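Local coordinates for probable dehydrogenase (Bordetella bronchiseptica, PDB 3MOI), which probably acts as an NAD(P)-dependent oxidoreductase of the GFO/IDH/MocA family, pairing a Rossmann-fold domain with an alpha/beta C-terminal domain, at residues F151-F156 against F236-M241; Q182-K187 against K366-V371; E211-A216 against S231-F236; E240-L245 against Q297-V302. All coordinates share one frame; numbering follows the deposited sequence.

In the fold
From the N terminus, the chain first completes the Rossmann-type domain, and all four contacts form later, in the sheet-based C-terminal half. Contact 1 opens at the end of strand 145-153, and contact 2 opens on helix 179-190. Contact 3 then closes the short hairpin between strands 213-220 and 225-231, inside both wider loops. Contact 1 closes next, at 236-241, so it crosses contact 2. Contact 4 starts where contact 1 ends, shares Glu-240 and Met-241 with it, and closes at 297-302, where strand 302-307 begins. Contact 2 closes last, when helix 362-381 returns to helix 179-190. Contacts 1, 3 and 4 also touch the second subunit.

Contact 1: residues F151-F156 against F236-M241; sequences FNYTDF and FDSDEM
Phe-236 turns the edge of its ring onto the face of Tyr-153, an edge-to-face pair with centroids 5.5 Å apart and planes at 72°. The touching atom is CD2 of Phe-236, which comes within 3.7 Å of CG of Tyr-153. The far end of the tyrosine leaves this contact, its OH bonding to Asn-149 of the second subunit.

Beside the rings, Ser-238 grips the backbone of Tyr-153 from two positions. Its OG lies between its own backbone N and carbonyl carbon (chi1 38°), and there it accepts the N-H of Tyr-153 N at 2.6 Å. Ser-238 N donates in return to Tyr-153 O, 3.2 Å away along an almost straight bond. That oxygen also receives water 1, which donates to Asp-237 OD1 as well, while water 2 joins the carbonyl oxygens of Thr-154 and Phe-236. Farther along, Met-241 SD sits 3.9 Å from Phe-151 CE2, a Met-aromatic contact in which the two side chains cross at about a right angle.

Asp-237 OD1 takes the N-H of Asp-239 N at 2.9 Å, from above the carboxylate plane, whereas OD2 forms a salt bridge with Lys-252. The result is an Asx turn leading into a 3-10 segment, docked against the end of strand 145-153 in the mixed sheet of the C-terminal domain, beside the subunit interface.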
loop_
_atom_site.group_PDB
_atom_site.type_symbol
_atom_site.label_atom_id
_atom_site.label_comp_id
_atom_site.label_asym_id
_atom_site.label_seq_id
_atom_site.Cartn_x
_atom_site.Cartn_y
_atom_site.Cartn_z
ATOM N N PHE A 151 2.965 -1.175 4.520
ATOM C CA PHE A 151 4.150 -1.042 3.676
ATOM C C PHE A 151 5.293 -0.432 4.459
ATOM O O PHE A 151 5.081 0.206 5.470
ATOM C CB PHE A 151 3.862 -0.251 2.376
ATOM C CG PHE A 151 3.315 1.120 2.629
ATOM C CD1 PHE A 151 1.956 1.307 2.861
ATOM C CD2 PHE A 151 4.174 2.220 2.731
ATOM C CE1 PHE A 151 1.449 2.545 3.152
ATOM C CE2 PHE A 151 3.680 3.485 3.044
ATOM C CZ PHE A 151 2.313 3.656 3.246
ATOM N N ASN A 152 6.517 -0.673 4.009
ATOM C CA ASN A 152 7.709 -0.166 4.657
ATOM C C ASN A 152 8.697 -0.044 3.540
ATOM O O ASN A 152 8.937 -1.014 2.891
ATOM C CB ASN A 152 8.198 -1.159 5.686
ATOM C CG ASN A 152 9.120 -0.519 6.747
ATOM O OD1 ASN A 152 9.440 0.653 6.657
ATOM N ND2 ASN A 152 9.559 -1.319 7.752
ATOM N N TYR A 153 9.172 1.143 3.246
ATOM C CA TYR A 153 10.308 1.372 2.351
ATOM C C TYR A 153 11.464 1.845 3.235
ATOM O O TYR A 153 11.293 2.751 4.086
ATOM C CB TYR A 153 9.968 2.470 1.285
ATOM C CG TYR A 153 8.811 2.077 0.385
ATOM C CD1 TYR A 153 7.532 1.953 0.871
ATOM C CD2 TYR A 153 9.014 1.795 -0.952
ATOM C CE1 TYR A 153 6.483 1.568 0.046
ATOM C CE2 TYR A 153 7.975 1.408 -1.780
ATOM C CZ TYR A 153 6.728 1.272 -1.280
ATOM O OH TYR A 153 5.713 0.905 -2.133
ATOM N N THR A 154 12.649 1.301 2.991
ATOM C CA THR A 154 13.704 1.172 4.031
ATOM C C THR A 154 15.060 1.197 3.377
ATOM O O THR A 154 15.119 1.226 2.131
ATOM C CB THR A 154 13.486 -0.160 4.628
ATOM O OG1 THR A 154 12.658 -0.008 5.770
ATOM C CG2 THR A 154 14.680 -0.870 4.921
ATOM N N ASP A 155 16.144 1.203 4.184
ATOM C CA ASP A 155 17.498 1.127 3.631
ATOM C C ASP A 155 18.244 -0.152 4.000
ATOM O O ASP A 155 19.499 -0.209 3.920
ATOM C CB ASP A 155 18.311 2.339 4.039
ATOM C CG ASP A 155 18.643 2.357 5.536
ATOM O OD1 ASP A 155 19.252 3.405 5.968
ATOM O OD2 ASP A 155 18.275 1.350 6.238
ATOM N N PHE A 156 17.472 -1.178 4.302
ATOM C CA PHE A 156 17.934 -2.410 4.885
ATOM C C PHE A 156 19.031 -3.034 4.045
ATOM O O PHE A 156 20.090 -3.429 4.546
ATOM C CB PHE A 156 16.742 -3.384 5.029
ATOM C CG PHE A 156 17.127 -4.790 5.363
ATOM C CD1 PHE A 156 17.173 -5.225 6.693
ATOM C CD2 PHE A 156 17.385 -5.690 4.374
ATOM C CE1 PHE A 156 17.531 -6.531 7.020
ATOM C CE2 PHE A 156 17.720 -7.016 4.686
ATOM C CZ PHE A 156 17.811 -7.426 6.020
ATOM N N PHE A 236 12.870 5.371 -1.632
ATOM C CA PHE A 236 11.836 6.059 -0.842
ATOM C C PHE A 236 12.061 5.669 0.615
ATOM O O PHE A 236 12.604 4.589 0.899
ATOM C CB PHE A 236 10.422 5.719 -1.294
ATOM C CG PHE A 236 9.357 6.432 -0.501
ATOM C CD1 PHE A 236 9.327 7.801 -0.445
ATOM C CD2 PHE A 236 8.430 5.746 0.215
ATOM C CE1 PHE A 236 8.368 8.459 0.287
ATOM C CE2 PHE A 236 7.482 6.411 0.959
ATOM C CZ PHE A 236 7.454 7.772 0.983
ATOM N N ASP A 237 11.678 6.567 1.520
ATOM C CA ASP A 237 11.777 6.281 2.942
ATOM C C ASP A 237 10.471 6.607 3.566
ATOM O O ASP A 237 10.104 7.780 3.655
ATOM C CB ASP A 237 12.875 7.100 3.599
ATOM C CG ASP A 237 12.890 6.955 5.119
ATOM O OD1 ASP A 237 12.017 6.244 5.688
ATOM O OD2 ASP A 237 13.777 7.573 5.758
ATOM N N SER A 238 9.797 5.561 4.036
ATOM C CA SER A 238 8.395 5.655 4.410
ATOM C C SER A 238 8.185 6.235 5.794
ATOM O O SER A 238 7.061 6.465 6.203
ATOM C CB SER A 238 7.664 4.283 4.271
ATOM O OG SER A 238 8.462 3.175 4.668
ATOM N N ASP A 239 9.247 6.508 6.528
ATOM C CA ASP A 239 9.050 7.230 7.771
ATOM C C ASP A 239 8.465 8.639 7.481
ATOM O O ASP A 239 7.795 9.241 8.332
ATOM C CB ASP A 239 10.338 7.266 8.573
ATOM C CG ASP A 239 10.855 5.843 8.984
ATOM O OD1 ASP A 239 10.034 4.899 9.115
ATOM O OD2 ASP A 239 12.088 5.713 9.195
ATOM N N GLU A 240 8.643 9.140 6.251
ATOM C CA GLU A 240 7.912 10.331 5.819
ATOM C C GLU A 240 6.404 10.194 5.999
ATOM O O GLU A 240 5.718 11.171 6.194
ATOM C CB GLU A 240 8.213 10.664 4.369
ATOM C CG GLU A 240 7.593 11.996 3.933
ATOM C CD GLU A 240 8.136 12.502 2.609
ATOM O OE1 GLU A 240 9.156 11.963 2.136
ATOM O OE2 GLU A 240 7.532 13.425 2.013
ATOM N N MET A 241 5.860 8.984 5.894
ATOM C CA MET A 241 4.414 8.820 6.004
ATOM C C MET A 241 4.070 8.373 7.397
ATOM O O MET A 241 2.910 8.148 7.715
ATOM C CB MET A 241 3.887 7.889 4.912
ATOM C CG MET A 241 3.858 8.539 3.470
ATOM S SD MET A 241 3.512 7.286 2.226
ATOM C CE MET A 241 3.770 8.429 0.904
HETATM O O HOH W 1 12.010 3.829 6.493
HETATM O O HOH W 2 13.858 2.464 0.111
#

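Contact 2: residues Q182-K187 against K366-V371; sequences QIDSIK and KDTLEV
Ile-183 and Val-371 meet where two helices of the C-terminal half, 179-190 and 362-381, pack together beside the mixed sheet. The axes of the two short segments approach to 10.4 Å, with 120° between their N-to-C directions. At the tight end the side chains slide past each other in opposite directions, Ile-183 CD1 reaching 3.5 Å from Val-371 CG1. Ile-183 CG2 lies 3.9 Å from Val-371 CG1, so one valine branch takes both arms of its neighbour. Strand residue Ile-194 touches both side chains, and Met-228 adds to the packing around Ile-183, closing this apolar patch against the sheet.

The other end is polar. Asp-367 is partly exposed there, while Asp-184, Lys-187 and Thr-368 are buried. Here charged and hydroxyl groups meet instead of methyls. Lys-187 follows an extended course until it bends at chi3 (-84°), which sets CE, and its NZ then forms a salt bridge of 2.7 Å with Asp-367 OD2. It meets that oxygen on the anti side, 30° out of the carboxylate plane. The other oxygen, OD1, pairs with Arg-387, so the aspartate is shared between two basic groups. Trp-364 makes a cation-pi contact with the same lysine.

Thr-368 stands between the two regimes. Its OG1 is placed beside the backbone N and receives a weak bond from Lys-187 NZ, while itself donating to Asp-184 OD1 at 2.7 Å, meeting that oxygen nearly along its C-O axis.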
loop_
_atom_site.group_PDB
_atom_site.type_symbol
_atom_site.label_atom_id
_atom_site.label_comp_id
_atom_site.label_asym_id
_atom_site.label_seq_id
_atom_site.Cartn_x
_atom_site.Cartn_y
_atom_site.Cartn_z
ATOM N N GLN A 182 6.091 -7.935 9.358
ATOM C CA GLN A 182 4.782 -7.610 8.857
ATOM C C GLN A 182 3.868 -8.802 9.023
ATOM O O GLN A 182 2.715 -8.669 9.425
ATOM C CB GLN A 182 4.871 -7.186 7.385
ATOM C CG GLN A 182 5.623 -5.882 7.198
ATOM C CD GLN A 182 5.905 -5.524 5.806
ATOM O OE1 GLN A 182 6.381 -6.336 5.069
ATOM N NE2 GLN A 182 5.649 -4.273 5.421
ATOM N N ILE A 183 4.375 -9.992 8.735
ATOM C CA ILE A 183 3.530 -11.128 8.781
ATOM C C ILE A 183 3.066 -11.275 10.217
ATOM O O ILE A 183 1.901 -11.494 10.459
ATOM C CB ILE A 183 4.259 -12.392 8.328
ATOM C CG1 ILE A 183 4.672 -12.308 6.853
ATOM C CG2 ILE A 183 3.404 -13.672 8.558
ATOM C CD1 ILE A 183 5.620 -13.451 6.462
ATOM N N ASP A 184 3.971 -11.166 11.184
ATOM C CA ASP A 184 3.569 -11.386 12.572
ATOM C C ASP A 184 2.595 -10.331 13.032
ATOM O O ASP A 184 1.704 -10.618 13.840
ATOM C CB ASP A 184 4.760 -11.377 13.516
ATOM C CG ASP A 184 5.650 -12.598 13.355
ATOM O OD1 ASP A 184 5.163 -13.670 12.938
ATOM O OD2 ASP A 184 6.854 -12.460 13.619
ATOM N N SER A 185 2.743 -9.106 12.504
ATOM C CA SER A 185 1.845 -8.037 12.908
ATOM C C SER A 185 0.457 -8.295 12.363
ATOM O O SER A 185 -0.568 -8.057 13.066
ATOM C CB SER A 185 2.385 -6.684 12.456
ATOM O OG SER A 185 3.666 -6.517 13.081
ATOM N N ILE A 186 0.419 -8.789 11.128
ATOM C CA ILE A 186 -0.863 -9.077 10.499
ATOM C C ILE A 186 -1.555 -10.165 11.299
ATOM O O ILE A 186 -2.672 -10.007 11.696
ATOM C CB ILE A 186 -0.676 -9.457 9.068
ATOM C CG1 ILE A 186 -0.236 -8.223 8.248
ATOM C CG2 ILE A 186 -1.913 -10.000 8.499
ATOM C CD1 ILE A 186 0.289 -8.568 6.878
ATOM N N LYS A 187 -0.881 -11.246 11.616
ATOM C CA LYS A 187 -1.476 -12.229 12.483
ATOM C C LYS A 187 -1.912 -11.705 13.861
ATOM O O LYS A 187 -2.947 -12.118 14.406
ATOM C CB LYS A 187 -0.503 -13.333 12.691
ATOM C CG LYS A 187 -0.206 -14.146 11.407
ATOM C CD LYS A 187 0.220 -15.553 11.837
ATOM C CE LYS A 187 1.611 -15.650 12.167
ATOM N NZ LYS A 187 1.946 -17.054 12.490
ATOM N N LYS A 366 6.847 -21.496 13.413
ATOM C CA LYS A 366 6.883 -22.373 12.219
ATOM C C LYS A 366 5.927 -21.842 11.183
ATOM O O LYS A 366 6.269 -21.764 9.992
ATOM C CB LYS A 366 6.532 -23.840 12.514
ATOM C CG LYS A 366 6.533 -24.748 11.275
ATOM C CD LYS A 366 6.182 -26.199 11.608
ATOM C CE LYS A 366 6.435 -27.125 10.403
ATOM N NZ LYS A 366 6.044 -28.566 10.723
ATOM N N ASP A 367 4.757 -21.462 11.653
ATOM C CA ASP A 367 3.748 -20.894 10.814
ATOM C C ASP A 367 4.219 -19.654 10.063
ATOM O O ASP A 367 4.017 -19.545 8.835
ATOM C CB ASP A 367 2.467 -20.634 11.593
ATOM C CG ASP A 367 1.382 -20.068 10.700
ATOM O OD1 ASP A 367 0.561 -20.866 10.109
ATOM O OD2 ASP A 367 1.419 -18.829 10.531
ATOM N N THR A 368 4.946 -18.768 10.734
ATOM C CA THR A 368 5.513 -17.629 10.029
ATOM C C THR A 368 6.579 -18.099 9.039
ATOM O O THR A 368 6.697 -17.594 7.873
ATOM C CB THR A 368 6.065 -16.632 11.016
ATOM O OG1 THR A 368 4.961 -16.076 11.721
ATOM C CG2 THR A 368 6.876 -15.505 10.330
ATOM N N LEU A 369 7.375 -19.071 9.441
ATOM C CA LEU A 369 8.352 -19.605 8.471
ATOM C C LEU A 369 7.569 -20.101 7.249
ATOM O O LEU A 369 7.939 -19.756 6.135
ATOM C CB LEU A 369 9.210 -20.680 9.093
ATOM C CG LEU A 369 10.145 -21.510 8.209
ATOM C CD1 LEU A 369 11.240 -20.685 7.494
ATOM C CD2 LEU A 369 10.741 -22.551 9.067
ATOM N N GLU A 370 6.416 -20.776 7.420
ATOM C CA GLU A 370 5.745 -21.334 6.223
ATOM C C GLU A 370 5.223 -20.254 5.366
ATOM O O GLU A 370 5.216 -20.380 4.159
ATOM C CB GLU A 370 4.633 -22.290 6.554
ATOM C CG GLU A 370 5.157 -23.596 7.115
ATOM C CD GLU A 370 4.095 -24.496 7.709
ATOM O OE1 GLU A 370 2.904 -24.121 7.722
ATOM O OE2 GLU A 370 4.432 -25.619 8.156
ATOM N N VAL A 371 4.785 -19.161 5.979
ATOM C CA VAL A 371 4.292 -18.054 5.173
ATOM C C VAL A 371 5.446 -17.439 4.364
ATOM O O VAL A 371 5.303 -17.191 3.184
ATOM C CB VAL A 371 3.604 -16.996 6.038
ATOM C CG1 VAL A 371 3.327 -15.756 5.230
ATOM C CG2 VAL A 371 2.314 -17.589 6.691
#

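Contact 3: residues E211-A216 against S231-F236; sequences EGNCAA and SGYDHF
Tyr-233 brings the hydroxyl end of its ring against Gly-212, beside the alpha carbon. CG of the tyrosine is anti to its carbonyl carbon (chi1 -62°), and the ring runs from there to the start of strand 213-220. Tyr-233 CZ approaches Gly-212 CA to 3.4 Å, and Tyr-233 OH lies 3.2 Å from the same carbon. The absence of a CB on Gly-212 lets the ring lie this close, since Tyr-233 CE1 stands where one would collide with it.

Asn-213 meets the ring at its edge. The two side chains run obliquely past each other, with the amide and ring planes 61° apart. Asn-213 CG lies in the plane of the ring, 3.6 Å from Tyr-233 CE2, and CB is equally near that carbon. In the backbone, Ser-231 pairs with Asn-213 as an antiparallel, non-hydrogen-bonded pair of neighbouring strands, and both side chains lie on one face of the sheet. Ser-231 OG and Asn-213 CB are 4.0 Å apart.

The backbone bonds that accompany these orientations are modest: Gly-232 N gives a weak bond to Gly-212 O, and Ser-231 CA makes a CA-H...O contact with the same oxygen. Gly-212 and Asn-213 both face Gly-202 on the neighbouring strand, the pattern of a classic beta bulge.

Tyr-233 OH accepts an N-H from Leu-204 and a weak one from Gly-212 N, 3.2 Å from Tyr-233 OH. One phenol oxygen of a buried tyrosine thus takes up two backbone N-H groups beside the bulge.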
loop_
_atom_site.group_PDB
_atom_site.type_symbol
_atom_site.label_atom_id
_atom_site.label_comp_id
_atom_site.label_asym_id
_atom_site.label_seq_id
_atom_site.Cartn_x
_atom_site.Cartn_y
_atom_site.Cartn_z
ATOM N N GLU A 211 16.909 -10.943 -1.805
ATOM C CA GLU A 211 15.687 -10.243 -2.018
ATOM C C GLU A 211 15.741 -8.908 -1.299
ATOM O O GLU A 211 15.970 -8.856 -0.111
ATOM C CB GLU A 211 14.505 -11.076 -1.513
ATOM C CG GLU A 211 14.127 -12.242 -2.414
ATOM C CD GLU A 211 14.973 -13.486 -2.248
ATOM O OE1 GLU A 211 15.627 -13.593 -1.188
ATOM O OE2 GLU A 211 15.004 -14.352 -3.197
ATOM N N GLY A 212 15.528 -7.836 -2.029
ATOM C CA GLY A 212 15.317 -6.544 -1.432
ATOM C C GLY A 212 13.928 -5.943 -1.489
ATOM O O GLY A 212 13.663 -5.009 -0.734
ATOM N N ASN A 213 13.027 -6.440 -2.353
ATOM C CA ASN A 213 11.616 -5.990 -2.297
ATOM C C ASN A 213 10.582 -7.059 -2.496
ATOM O O ASN A 213 10.782 -8.057 -3.182
ATOM C CB ASN A 213 11.352 -4.890 -3.309
ATOM C CG ASN A 213 11.543 -5.359 -4.778
ATOM O OD1 ASN A 213 12.590 -5.820 -5.150
ATOM N ND2 ASN A 213 10.539 -5.208 -5.579
ATOM N N CYS A 214 9.394 -6.788 -2.010
ATOM C CA CYS A 214 8.354 -7.759 -2.135
ATOM C C CYS A 214 7.040 -7.109 -2.151
ATOM O O CYS A 214 6.808 -6.250 -1.341
ATOM C CB CYS A 214 8.367 -8.642 -0.926
ATOM S SG CYS A 214 6.931 -9.742 -0.780
ATOM N N ALA A 215 6.152 -7.593 -3.016
ATOM C CA ALA A 215 4.764 -7.203 -2.979
ATOM C C ALA A 215 3.930 -8.458 -2.772
ATOM O O ALA A 215 4.117 -9.440 -3.514
ATOM C CB ALA A 215 4.330 -6.401 -4.307
ATOM N N ALA A 216 3.030 -8.411 -1.783
ATOM C CA ALA A 216 2.188 -9.575 -1.444
ATOM C C ALA A 216 0.792 -9.241 -1.018
ATOM O O ALA A 216 0.557 -8.221 -0.381
ATOM C CB ALA A 216 2.844 -10.461 -0.307
ATOM N N SER A 231 10.275 -2.660 0.584
ATOM C CA SER A 231 11.440 -2.380 -0.287
ATOM C C SER A 231 12.579 -1.775 0.544
ATOM O O SER A 231 12.342 -0.924 1.427
ATOM C CB SER A 231 11.041 -1.404 -1.374
ATOM O OG SER A 231 12.105 -1.126 -2.247
ATOM N N GLY A 232 13.802 -2.235 0.285
ATOM C CA GLY A 232 14.948 -1.975 1.168
ATOM C C GLY A 232 16.125 -1.339 0.467
ATOM O O GLY A 232 17.224 -1.346 0.987
ATOM N N TYR A 233 15.891 -0.757 -0.712
ATOM C CA TYR A 233 16.996 -0.305 -1.570
ATOM C C TYR A 233 17.482 1.106 -1.222
ATOM O O TYR A 233 18.316 1.672 -1.935
ATOM C CB TYR A 233 16.574 -0.421 -3.042
ATOM C CG TYR A 233 16.257 -1.864 -3.456
ATOM C CD1 TYR A 233 17.261 -2.832 -3.537
ATOM C CD2 TYR A 233 14.954 -2.259 -3.753
ATOM C CE1 TYR A 233 16.975 -4.157 -3.900
ATOM C CE2 TYR A 233 14.652 -3.604 -4.103
ATOM C CZ TYR A 233 15.669 -4.534 -4.168
ATOM O OH TYR A 233 15.391 -5.821 -4.521
ATOM N N ASP A 234 16.977 1.669 -0.122
ATOM C CA ASP A 234 17.386 2.991 0.335
ATOM C C ASP A 234 16.968 4.098 -0.631
ATOM O O ASP A 234 17.706 5.108 -0.829
ATOM C CB ASP A 234 18.901 3.062 0.547
ATOM C CG ASP A 234 19.313 4.275 1.382
ATOM O OD1 ASP A 234 20.540 4.439 1.609
ATOM O OD2 ASP A 234 18.404 5.067 1.794
ATOM N N HIS A 235 15.788 3.921 -1.232
ATOM C CA HIS A 235 15.247 4.922 -2.134
ATOM C C HIS A 235 14.153 5.618 -1.358
ATOM O O HIS A 235 14.455 6.387 -0.475
ATOM C CB HIS A 235 14.755 4.274 -3.395
ATOM C CG HIS A 235 15.851 3.770 -4.269
ATOM N ND1 HIS A 235 15.677 2.715 -5.144
ATOM C CD2 HIS A 235 17.138 4.173 -4.407
ATOM C CE1 HIS A 235 16.810 2.501 -5.796
ATOM N NE2 HIS A 235 17.713 3.369 -5.367
ATOM N N PHE A 236 12.870 5.371 -1.632
ATOM C CA PHE A 236 11.836 6.059 -0.842
ATOM C C PHE A 236 12.061 5.669 0.615
ATOM O O PHE A 236 12.604 4.589 0.899
ATOM C CB PHE A 236 10.422 5.719 -1.294
ATOM C CG PHE A 236 9.357 6.432 -0.501
ATOM C CD1 PHE A 236 9.327 7.801 -0.445
ATOM C CD2 PHE A 236 8.430 5.746 0.215
ATOM C CE1 PHE A 236 8.368 8.459 0.287
ATOM C CE2 PHE A 236 7.482 6.411 0.959
ATOM C CZ PHE A 236 7.454 7.772 0.983
#

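Contact 4: residues E240-L245 against Q297-V302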
loop_
_atom_site.group_PDB
_atom_site.type_symbol
_atom_site.label_atom_id
_atom_site.label_comp_id
_atom_site.label_asym_id
_atom_site.label_seq_id
_atom_site.Cartn_x
_atom_site.Cartn_y
_atom_site.Cartn_z
ATOM N N GLU A 240 8.643 9.140 6.251
ATOM C CA GLU A 240 7.912 10.331 5.819
ATOM C C GLU A 240 6.404 10.194 5.999
ATOM O O GLU A 240 5.718 11.171 6.194
ATOM C CB GLU A 240 8.213 10.664 4.369
ATOM C CG GLU A 240 7.593 11.996 3.933
ATOM C CD GLU A 240 8.136 12.502 2.609
ATOM O OE1 GLU A 240 9.156 11.963 2.136
ATOM O OE2 GLU A 240 7.532 13.425 2.013
ATOM N N MET A 241 5.860 8.984 5.894
ATOM C CA MET A 241 4.414 8.820 6.004
ATOM C C MET A 241 4.070 8.373 7.397
ATOM O O MET A 241 2.910 8.148 7.715
ATOM C CB MET A 241 3.887 7.889 4.912
ATOM C CG MET A 241 3.858 8.539 3.470
ATOM S SD MET A 241 3.512 7.286 2.226
ATOM C CE MET A 241 3.770 8.429 0.904
ATOM N N HIS A 242 5.082 8.300 8.258
ATOM C CA HIS A 242 4.875 8.035 9.673
ATOM C C HIS A 242 5.618 9.087 10.536
ATOM O O HIS A 242 6.567 8.775 11.264
ATOM C CB HIS A 242 5.339 6.626 9.990
ATOM C CG HIS A 242 4.869 6.134 11.316
ATOM N ND1 HIS A 242 3.570 5.730 11.538
ATOM C CD2 HIS A 242 5.508 6.027 12.504
ATOM C CE1 HIS A 242 3.429 5.390 12.806
ATOM N NE2 HIS A 242 4.594 5.547 13.409
ATOM N N PHE A 243 5.194 10.343 10.410
ATOM C CA PHE A 243 5.604 11.474 11.295
ATOM C C PHE A 243 7.107 11.664 11.448
ATOM O O PHE A 243 7.569 12.301 12.413
ATOM C CB PHE A 243 4.953 11.293 12.659
ATOM C CG PHE A 243 3.527 10.827 12.580
ATOM C CD1 PHE A 243 2.504 11.739 12.345
ATOM C CD2 PHE A 243 3.217 9.455 12.690
ATOM C CE1 PHE A 243 1.184 11.322 12.259
ATOM C CE2 PHE A 243 1.890 9.003 12.587
ATOM C CZ PHE A 243 0.863 9.964 12.379
ATOM N N TRP A 244 7.871 11.139 10.480
ATOM C CA TRP A 244 9.342 11.150 10.534
ATOM C C TRP A 244 9.858 10.618 11.885
ATOM O O TRP A 244 10.789 11.185 12.453
ATOM C CB TRP A 244 9.912 12.559 10.217
ATOM C CG TRP A 244 9.924 12.908 8.781
ATOM C CD1 TRP A 244 9.161 13.878 8.141
ATOM C CD2 TRP A 244 10.735 12.315 7.764
ATOM N NE1 TRP A 244 9.453 13.892 6.797
ATOM C CE2 TRP A 244 10.426 12.957 6.547
ATOM C CE3 TRP A 244 11.693 11.301 7.761
ATOM C CZ2 TRP A 244 11.024 12.590 5.343
ATOM C CZ3 TRP A 244 12.302 10.953 6.566
ATOM C CH2 TRP A 244 11.956 11.590 5.370
ATOM N N LEU A 245 9.221 9.547 12.395
ATOM C CA LEU A 245 9.806 8.648 13.408
ATOM C C LEU A 245 10.581 7.476 12.812
ATOM O O LEU A 245 10.099 6.810 11.925
ATOM C CB LEU A 245 8.717 7.942 14.199
ATOM C CG LEU A 245 7.787 8.599 15.196
ATOM C CD1 LEU A 245 7.470 7.497 16.177
ATOM C CD2 LEU A 245 8.413 9.822 15.888
ATOM N N GLN A 297 6.676 5.892 20.274
ATOM C CA GLN A 297 6.336 4.493 19.981
ATOM C C GLN A 297 7.058 3.938 18.754
ATOM O O GLN A 297 7.132 4.574 17.740
ATOM C CB GLN A 297 4.853 4.301 19.770
ATOM C CG GLN A 297 4.025 4.369 20.984
ATOM C CD GLN A 297 4.444 3.394 22.055
ATOM O OE1 GLN A 297 4.930 2.290 21.770
ATOM N NE2 GLN A 297 4.262 3.808 23.323
ATOM N N PRO A 298 7.578 2.721 18.852
ATOM C CA PRO A 298 8.189 2.062 17.708
ATOM C C PRO A 298 7.139 1.604 16.730
ATOM O O PRO A 298 5.965 1.498 17.099
ATOM C CB PRO A 298 8.874 0.847 18.341
ATOM C CG PRO A 298 9.048 1.234 19.731
ATOM C CD PRO A 298 7.806 1.960 20.075
ATOM N N HIS A 299 7.556 1.308 15.509
ATOM C CA HIS A 299 6.590 1.038 14.396
ATOM C C HIS A 299 7.312 0.315 13.255
ATOM O O HIS A 299 8.534 0.298 13.222
ATOM C CB HIS A 299 5.984 2.350 13.872
ATOM C CG HIS A 299 6.886 3.102 12.943
ATOM N ND1 HIS A 299 6.709 3.104 11.575
ATOM C CD2 HIS A 299 7.967 3.885 13.181
ATOM C CE1 HIS A 299 7.649 3.851 11.014
ATOM N NE2 HIS A 299 8.416 4.351 11.965
ATOM N N PHE A 300 6.595 -0.267 12.320
ATOM C CA PHE A 300 7.291 -0.860 11.170
ATOM C C PHE A 300 6.605 -0.456 9.875
ATOM O O PHE A 300 5.594 -1.038 9.461
ATOM C CB PHE A 300 7.338 -2.385 11.317
ATOM C CG PHE A 300 8.325 -3.040 10.419
ATOM C CD1 PHE A 300 9.661 -2.926 10.668
ATOM C CD2 PHE A 300 7.903 -3.817 9.352
ATOM C CE1 PHE A 300 10.606 -3.535 9.867
ATOM C CE2 PHE A 300 8.830 -4.427 8.517
ATOM C CZ PHE A 300 10.210 -4.277 8.779
ATOM N N GLY A 301 7.141 0.554 9.231
ATOM C CA GLY A 301 6.444 1.176 8.094
ATOM C C GLY A 301 5.098 1.650 8.605
ATOM O O GLY A 301 4.917 1.890 9.822
ATOM N N VAL A 302 4.141 1.731 7.699
ATOM C CA VAL A 302 2.814 2.081 8.085
ATOM C C VAL A 302 1.871 0.931 7.932
ATOM O O VAL A 302 2.069 0.064 7.127
ATOM C CB VAL A 302 2.262 3.329 7.351
ATOM C CG1 VAL A 302 3.408 4.233 6.754
ATOM C CG2 VAL A 302 1.167 2.967 6.432
#
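His-242 and His-299 stack face to face, their ring centroids 3.8 Å apart and their planes inclined by only 23°. The side chains reach toward each other tip to tip, and the overlap is uneven. CD2 of His-242 lies over the centre of the His-299 ring, whereas ND1 of His-299 lies over the other ring nearer its rim. CG of His-242 is anti to its backbone N (chi1 -166°), which puts CG on the side of His-299. Phe-243 meets the opposite face of the His-242 ring with an edge atom, CD2, over its centre.

Hydrogen bonds hold the His-299 ring at two points. His-299 NE2 is bonded to Leu-245 O at 3.0 Å, from above the carbonyl plane, and the oxygen in turn is tilted a little from the ring plane. His-299 ND1 is bonded to Gly-301 O at 2.8 Å, and here the acceptor lies almost exactly in the plane of the ring. With one carbonyl from across the contact and one from its own segment, the ring's rotation is fixed.

Both segments lie largely in loops of the C-terminal half. The 240-245 segment follows strand 225-231, and the other ends at Val-302, the first residue of strand 302-307, where it is hydrogen-bonded to Phe-151. The histidine stack joins the 240-245 loop to the residues that lead into this inner strand of the mixed sheet.

Van der Waals contacts flank the stack. Val-302 CG1 rests 4.1 Å from Met-241 CB, and Leu-245 CD1 comes within 3.3 Å of Gln-297 O, a methyl set against a backbone carbonyl oxygen.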